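Local atomic coordinates of steroid delta-isomerase (Pseudomonas aeruginosa, PDB entry 3MSO), a protein that is named a steroid delta-isomerase and has a SnoaL-like domain of the NTF2 superfamily, though its substrate and activity are not established. Residues V54-M57 / I58-V62; L75-D79 / G80-V84. All coordinates share one frame; numbering follows the deposited sequence.

Contact 1 (54-57 with 58-62) comes first along the chain and is one stretch of helix 52-65; contact 2 (75-79 with 80-84) follows as the turn end of the beta hairpin formed by strands 69-77 and 82-91. Helix 52-65 is followed, after a short connection, by strand 69-77, so the two contacts are in series. Their centres are 23 Å apart, on opposite sides of the chain's centre, and their nearest atoms are about 12 Å apart. All four segments belong to the SnoaL-like domain, where helices pack against a curved mixed sheet. The helix turn and the hairpin end thus occupy separate parts of the fold, and each lies at an interface with a different subunit of the four-chain assembly: the helix meets the second, the hairpin the third.

Contact 1 of 2, residues V54-M57 / I58-V62; sequences VVSM and ILNTV
Val54 and Ile58 touch through branch ends, CG1 of Val54 lying 3.8 Å from CD1 of Ile58, and the two side chains run side by side in the same direction. One residue further along, Val55 CG1 approaches Leu59 CD1 at 3.7 Å in the same manner. Both pairs are i to i+4 neighbours within helix 52-65. In Val55, CG1 stands anti to the backbone N (chi1 169°), beside the carbonyl carbon, which carries it along the helix toward Leu59. The chain of Met57, modelled as selenomethionine, bends at chi2 and again at chi3, bringing CE to 3.8 Å from Ile58 CG1.

Behind these apolar contacts lies the regular helical bonding: Ile58 N donates to Val54 O and Leu59 N to Val55 O, both at 3.0 Å, followed by Asn60 N to Ser56 O. At the next step the carbonyl O of Met57 has two donors, Thr61 N at 3.1 Å and Thr61 OG1 at 2.7 Å. They reach it from opposite faces of the carbonyl plane. Thr61 places OG1 beside its own backbone N (chi1 -54°), which explains how one residue supplies both donors.

Further out, Phe40 of strand 38-41 meets Val55, Ile58 and Leu59, and Leu138 of the second subunit packs on Met57.

The chemistry therefore implies that the hydroxyl of this buried threonine is satisfied within its own helix, while its side chain packs on Met130 and Leu134 of helix 120-138.

Contact 2 of 2, residues L75-D79 / G80-V84; sequences LASAD and GRSVV
Ser77 and Ser82 face each other at the closed end of an antiparallel beta hairpin, where a type I turn from Ser77 to Gly80 begins the reversal between strands 69-77 and 82-91. The short segments 75-77 and 82-84 run 155° apart in their N-to-C directions, close to antiparallel. Leu75 and Val84 form a hydrogen-bonded pair, with Val84 N 2.8 Å from Leu75 O, and Ala76 and Val83 the adjoining non-hydrogen-bonded pair. Ser77 N donates to Ser82 O, and Gly80 N reaches Ser77 O from above its carbonyl plane.

Asp79 can be followed outward. Its CB lies 3.6 Å from Gly80 N. With chi1 at 75°, CG is staggered with both the backbone N and the carbonyl carbon as neighbours, which brings it to 3.6 Å from Arg81 CB. OD1 accepts from Ser77 OG, which meets it almost in line with its C-O bond, and from Arg81 N at 3.1 Å; the two donors come from opposite faces of the carboxylate, which would restrain its rotation. OD2 lies 3.4 Å from Arg81 CD and accepts a bond from a water that also bonds Ser82 OG. The Asp79 and Arg81 chains cross at about a right angle. The guanidinium continues past the carboxylate to salt bridges of Arg81 NH2 with Asp106 and Glu8.

The sheet continues into the third subunit, whose strand pairs antiparallel with Leu75, Ala76 and Ser77; its Arg73 bonds Ser82 OG. On the Leu75 and Val84 face, the side chains point the same way, with Leu75 CD1 3.9 Å from Val84 CG1.

Contact 1 of 2, residues V54-M57 / I58-V62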
ATOM      1  N   VAL B  54       3.867 -16.978  15.688  1.00 68.12           N
ATOM      2  CA  VAL B  54       3.657 -15.792  14.841  1.00 67.14           C
ATOM      3  C   VAL B  54       2.501 -16.038  13.864  1.00 67.83           C
ATOM      4  O   VAL B  54       1.582 -15.216  13.776  1.00 67.01           O
ATOM      5  CB  VAL B  54       4.949 -15.401  14.060  1.00 71.28           C
ATOM      6  CG1 VAL B  54       4.806 -14.030  13.416  1.00 69.56           C
ATOM      7  CG2 VAL B  54       6.184 -15.451  14.958  1.00 73.92           C
ATOM      8  N   VAL B  55       2.561 -17.182  13.146  1.00 61.79           N
ATOM      9  CA  VAL B  55       1.571 -17.632  12.156  1.00 58.39           C
ATOM     10  C   VAL B  55       0.164 -17.731  12.762  1.00 61.21           C
ATOM     11  O   VAL B  55      -0.793 -17.210  12.173  1.00 60.40           O
ATOM     12  CB  VAL B  55       2.023 -18.945  11.469  1.00 60.44           C
ATOM     13  CG1 VAL B  55       0.902 -19.565  10.644  1.00 58.54           C
ATOM     14  CG2 VAL B  55       3.256 -18.712  10.604  1.00 59.58           C
ATOM     15  N   SER B  56       0.052 -18.364  13.950  1.00 57.48           N
ATOM     16  CA  SER B  56      -1.218 -18.552  14.659  1.00 57.73           C
ATOM     17  C   SER B  56      -1.839 -17.204  15.002  1.00 65.00           C
ATOM     18  O   SER B  56      -3.039 -16.993  14.795  1.00 65.27           O
ATOM     19  CB  SER B  56      -1.008 -19.376  15.923  1.00 59.73           C
ATOM     20  OG  SER B  56      -2.252 -19.754  16.483  1.00 67.43           O
HETATM   21  N   MSE B  57      -0.995 -16.276  15.443  1.00 63.14           N
HETATM   22  CA  MSE B  57      -1.385 -14.948  15.845  1.00 64.77           C
HETATM   23  C   MSE B  57      -1.904 -14.106  14.689  1.00 64.41           C
HETATM   24  O   MSE B  57      -2.912 -13.425  14.855  1.00 63.19           O
HETATM   25  CB  MSE B  57      -0.222 -14.283  16.550  1.00 70.01           C
HETATM   26  CG  MSE B  57      -0.655 -13.172  17.457  1.00 81.74           C
HETATM   27 SE   MSE B  57       0.590 -11.736  17.250  0.75 93.51          SE
HETATM   28  CE  MSE B  57       0.131 -11.189  15.364  1.00 86.39           C
ATOM     29  N   ILE B  58      -1.234 -14.151  13.525  1.00 59.15           N
ATOM     30  CA  ILE B  58      -1.680 -13.384  12.356  1.00 56.85           C
ATOM     31  C   ILE B  58      -2.989 -13.974  11.825  1.00 59.65           C
ATOM     32  O   ILE B  58      -3.928 -13.212  11.557  1.00 58.82           O
ATOM     33  CB  ILE B  58      -0.575 -13.230  11.266  1.00 57.68           C
ATOM     34  CG1 ILE B  58       0.639 -12.545  11.846  1.00 58.55           C
ATOM     35  CG2 ILE B  58      -1.074 -12.437  10.062  1.00 57.94           C
ATOM     36  CD1 ILE B  58       1.803 -13.012  11.337  1.00 69.39           C
ATOM     37  N   LEU B  59      -3.077 -15.334  11.762  1.00 55.64           N
ATOM     38  CA  LEU B  59      -4.282 -16.023  11.285  1.00 55.23           C
ATOM     39  C   LEU B  59      -5.484 -15.780  12.182  1.00 62.28           C
ATOM     40  O   LEU B  59      -6.603 -15.724  11.676  1.00 61.57           O
ATOM     41  CB  LEU B  59      -4.069 -17.515  11.017  1.00 54.22           C
ATOM     42  CG  LEU B  59      -3.156 -17.859   9.841  1.00 57.80           C
ATOM     43  CD1 LEU B  59      -2.742 -19.322   9.885  1.00 58.68           C
ATOM     44  CD2 LEU B  59      -3.821 -17.558   8.516  1.00 58.14           C
ATOM     45  N   ASN B  60      -5.251 -15.545  13.490  1.00 60.87           N
ATOM     46  CA  ASN B  60      -6.321 -15.205  14.428  1.00 63.07           C
ATOM     47  C   ASN B  60      -6.762 -13.767  14.231  1.00 69.48           C
ATOM     48  O   ASN B  60      -7.947 -13.469  14.359  1.00 71.27           O
ATOM     49  CB  ASN B  60      -5.876 -15.400  15.864  1.00 64.63           C
ATOM     50  CG  ASN B  60      -6.329 -16.707  16.447  1.00 81.83           C
ATOM     51  OD1 ASN B  60      -5.597 -17.700  16.394  1.00 66.90           O
ATOM     52  ND2 ASN B  60      -7.555 -16.746  16.989  1.00 75.82           N
ATOM     53  N   THR B  61      -5.805 -12.876  13.925  1.00 66.21           N
ATOM     54  CA  THR B  61      -6.046 -11.456  13.708  1.00 66.66           C
ATOM     55  C   THR B  61      -6.848 -11.243  12.432  1.00 70.37           C
ATOM     56  O   THR B  61      -7.857 -10.533  12.459  1.00 70.28           O
ATOM     57  CB  THR B  61      -4.721 -10.682  13.721  1.00 74.46           C
ATOM     58  OG1 THR B  61      -4.024 -10.984  14.931  1.00 68.85           O
ATOM     59  CG2 THR B  61      -4.936  -9.180  13.629  1.00 74.87           C
ATOM     60  N   VAL B  62      -6.411 -11.891  11.325  1.00 66.05           N
ATOM     61  CA  VAL B  62      -7.057 -11.840  10.006  1.00 64.68           C
ATOM     62  C   VAL B  62      -8.540 -12.264  10.144  1.00 69.43           C
ATOM     63  O   VAL B  62      -9.417 -11.647   9.535  1.00 70.54           O
ATOM     64  CB  VAL B  62      -6.219 -12.663   8.984  1.00 66.93           C
ATOM     65  CG1 VAL B  62      -7.007 -13.027   7.729  1.00 65.26           C
ATOM     66  CG2 VAL B  62      -4.921 -11.934   8.615  1.00 66.39           C
TER

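Contact 2 of 2, residues L75-D79 / G80-V84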
ATOM      1  N   LEU B  75      -9.625 -26.233  -4.512  1.00 31.19           N
ATOM      2  CA  LEU B  75      -8.804 -26.881  -5.513  1.00 31.34           C
ATOM      3  C   LEU B  75      -7.593 -27.536  -4.868  1.00 39.55           C
ATOM      4  O   LEU B  75      -6.972 -26.960  -3.973  1.00 41.40           O
ATOM      5  CB  LEU B  75      -8.341 -25.828  -6.554  1.00 30.95           C
ATOM      6  CG  LEU B  75      -9.426 -24.895  -7.149  1.00 32.85           C
ATOM      7  CD1 LEU B  75      -9.457 -23.541  -6.430  1.00 30.79           C
ATOM      8  CD2 LEU B  75      -9.245 -24.725  -8.636  1.00 30.59           C
ATOM      9  N   ALA B  76      -7.248 -28.731  -5.335  1.00 37.59           N
ATOM     10  CA  ALA B  76      -6.108 -29.501  -4.836  1.00 37.92           C
ATOM     11  C   ALA B  76      -5.023 -29.673  -5.899  1.00 45.05           C
ATOM     12  O   ALA B  76      -5.331 -29.856  -7.082  1.00 46.26           O
ATOM     13  CB  ALA B  76      -6.584 -30.873  -4.362  1.00 38.31           C
ATOM     14  N   SER B  77      -3.756 -29.659  -5.475  1.00 42.57           N
ATOM     15  CA  SER B  77      -2.630 -29.945  -6.370  1.00 44.40           C
ATOM     16  C   SER B  77      -2.584 -31.486  -6.616  1.00 52.97           C
ATOM     17  O   SER B  77      -3.124 -32.245  -5.791  1.00 51.29           O
ATOM     18  CB  SER B  77      -1.328 -29.470  -5.740  1.00 45.45           C
ATOM     19  OG  SER B  77      -1.117 -30.108  -4.495  1.00 46.75           O
ATOM     20  N   ALA B  78      -1.942 -31.947  -7.720  1.00 53.73           N
ATOM     21  CA  ALA B  78      -1.877 -33.397  -8.016  1.00 56.59           C
ATOM     22  C   ALA B  78      -1.141 -34.251  -6.965  1.00 61.84           C
ATOM     23  O   ALA B  78      -1.396 -35.452  -6.876  1.00 63.80           O
ATOM     24  CB  ALA B  78      -1.298 -33.649  -9.395  1.00 59.20           C
ATOM     25  N   ASP B  79      -0.265 -33.643  -6.155  1.00 57.00           N
ATOM     26  CA  ASP B  79       0.442 -34.371  -5.101  1.00 55.96           C
ATOM     27  C   ASP B  79      -0.375 -34.533  -3.791  1.00 57.70           C
ATOM     28  O   ASP B  79       0.123 -35.129  -2.830  1.00 59.88           O
ATOM     29  CB  ASP B  79       1.827 -33.738  -4.854  1.00 57.94           C
ATOM     30  CG  ASP B  79       1.869 -32.426  -4.097  1.00 65.00           C
ATOM     31  OD1 ASP B  79       0.811 -31.802  -3.928  1.00 61.82           O
ATOM     32  OD2 ASP B  79       2.974 -32.005  -3.709  1.00 80.03           O
ATOM     33  N   GLY B  80      -1.590 -33.967  -3.760  1.00 51.63           N
ATOM     34  CA  GLY B  80      -2.508 -34.015  -2.620  1.00 51.27           C
ATOM     35  C   GLY B  80      -1.973 -33.395  -1.342  1.00 54.99           C
ATOM     36  O   GLY B  80      -2.449 -33.710  -0.248  1.00 54.89           O
ATOM     37  N   ARG B  81      -1.003 -32.488  -1.489  1.00 51.24           N
ATOM     38  CA  ARG B  81      -0.293 -31.790  -0.416  1.00 50.97           C
ATOM     39  C   ARG B  81      -0.560 -30.300  -0.371  1.00 50.35           C
ATOM     40  O   ARG B  81      -0.181 -29.650   0.617  1.00 50.03           O
ATOM     41  CB  ARG B  81       1.217 -32.016  -0.548  1.00 53.33           C
ATOM     42  CG  ARG B  81       1.631 -33.453  -0.368  1.00 63.34           C
ATOM     43  CD  ARG B  81       3.087 -33.598  -0.717  1.00 81.94           C
ATOM     44  NE  ARG B  81       3.526 -34.978  -0.571  1.00100.55           N
ATOM     45  CZ  ARG B  81       3.818 -35.550   0.592  1.00115.98           C
ATOM     46  NH1 ARG B  81       3.701 -34.864   1.725  1.00102.34           N
ATOM     47  NH2 ARG B  81       4.204 -36.819   0.634  1.00 97.21           N
ATOM     48  N   SER B  82      -1.164 -29.755  -1.436  1.00 43.64           N
ATOM     49  CA  SER B  82      -1.510 -28.344  -1.502  1.00 42.97           C
ATOM     50  C   SER B  82      -2.966 -28.146  -1.883  1.00 46.07           C
ATOM     51  O   SER B  82      -3.522 -28.870  -2.717  1.00 43.69           O
ATOM     52  CB  SER B  82      -0.581 -27.574  -2.430  1.00 47.19           C
ATOM     53  OG  SER B  82       0.614 -27.226  -1.752  1.00 59.52           O
ATOM     54  N   VAL B  83      -3.574 -27.145  -1.247  1.00 42.98           N
ATOM     55  CA  VAL B  83      -4.959 -26.761  -1.430  1.00 41.42           C
ATOM     56  C   VAL B  83      -5.075 -25.252  -1.628  1.00 44.95           C
ATOM     57  O   VAL B  83      -4.276 -24.485  -1.078  1.00 45.22           O
ATOM     58  CB  VAL B  83      -5.805 -27.284  -0.230  1.00 45.42           C
ATOM     59  CG1 VAL B  83      -5.692 -26.399   1.013  1.00 44.38           C
ATOM     60  CG2 VAL B  83      -7.261 -27.500  -0.617  1.00 45.93           C
ATOM     61  N   VAL B  84      -6.042 -24.834  -2.437  1.00 40.90           N
ATOM     62  CA  VAL B  84      -6.409 -23.431  -2.601  1.00 40.15           C
ATOM     63  C   VAL B  84      -7.879 -23.333  -2.202  1.00 43.60           C
ATOM     64  O   VAL B  84      -8.731 -24.048  -2.758  1.00 43.59           O
ATOM     65  CB  VAL B  84      -6.114 -22.822  -4.002  1.00 43.31           C
ATOM     66  CG1 VAL B  84      -6.957 -21.565  -4.250  1.00 42.20           C
ATOM     67  CG2 VAL B  84      -4.632 -22.510  -4.154  1.00 42.86           C
TER
HETATM   68  O   HOH W   1       2.572 -29.383  -2.708  1.00 55.02           O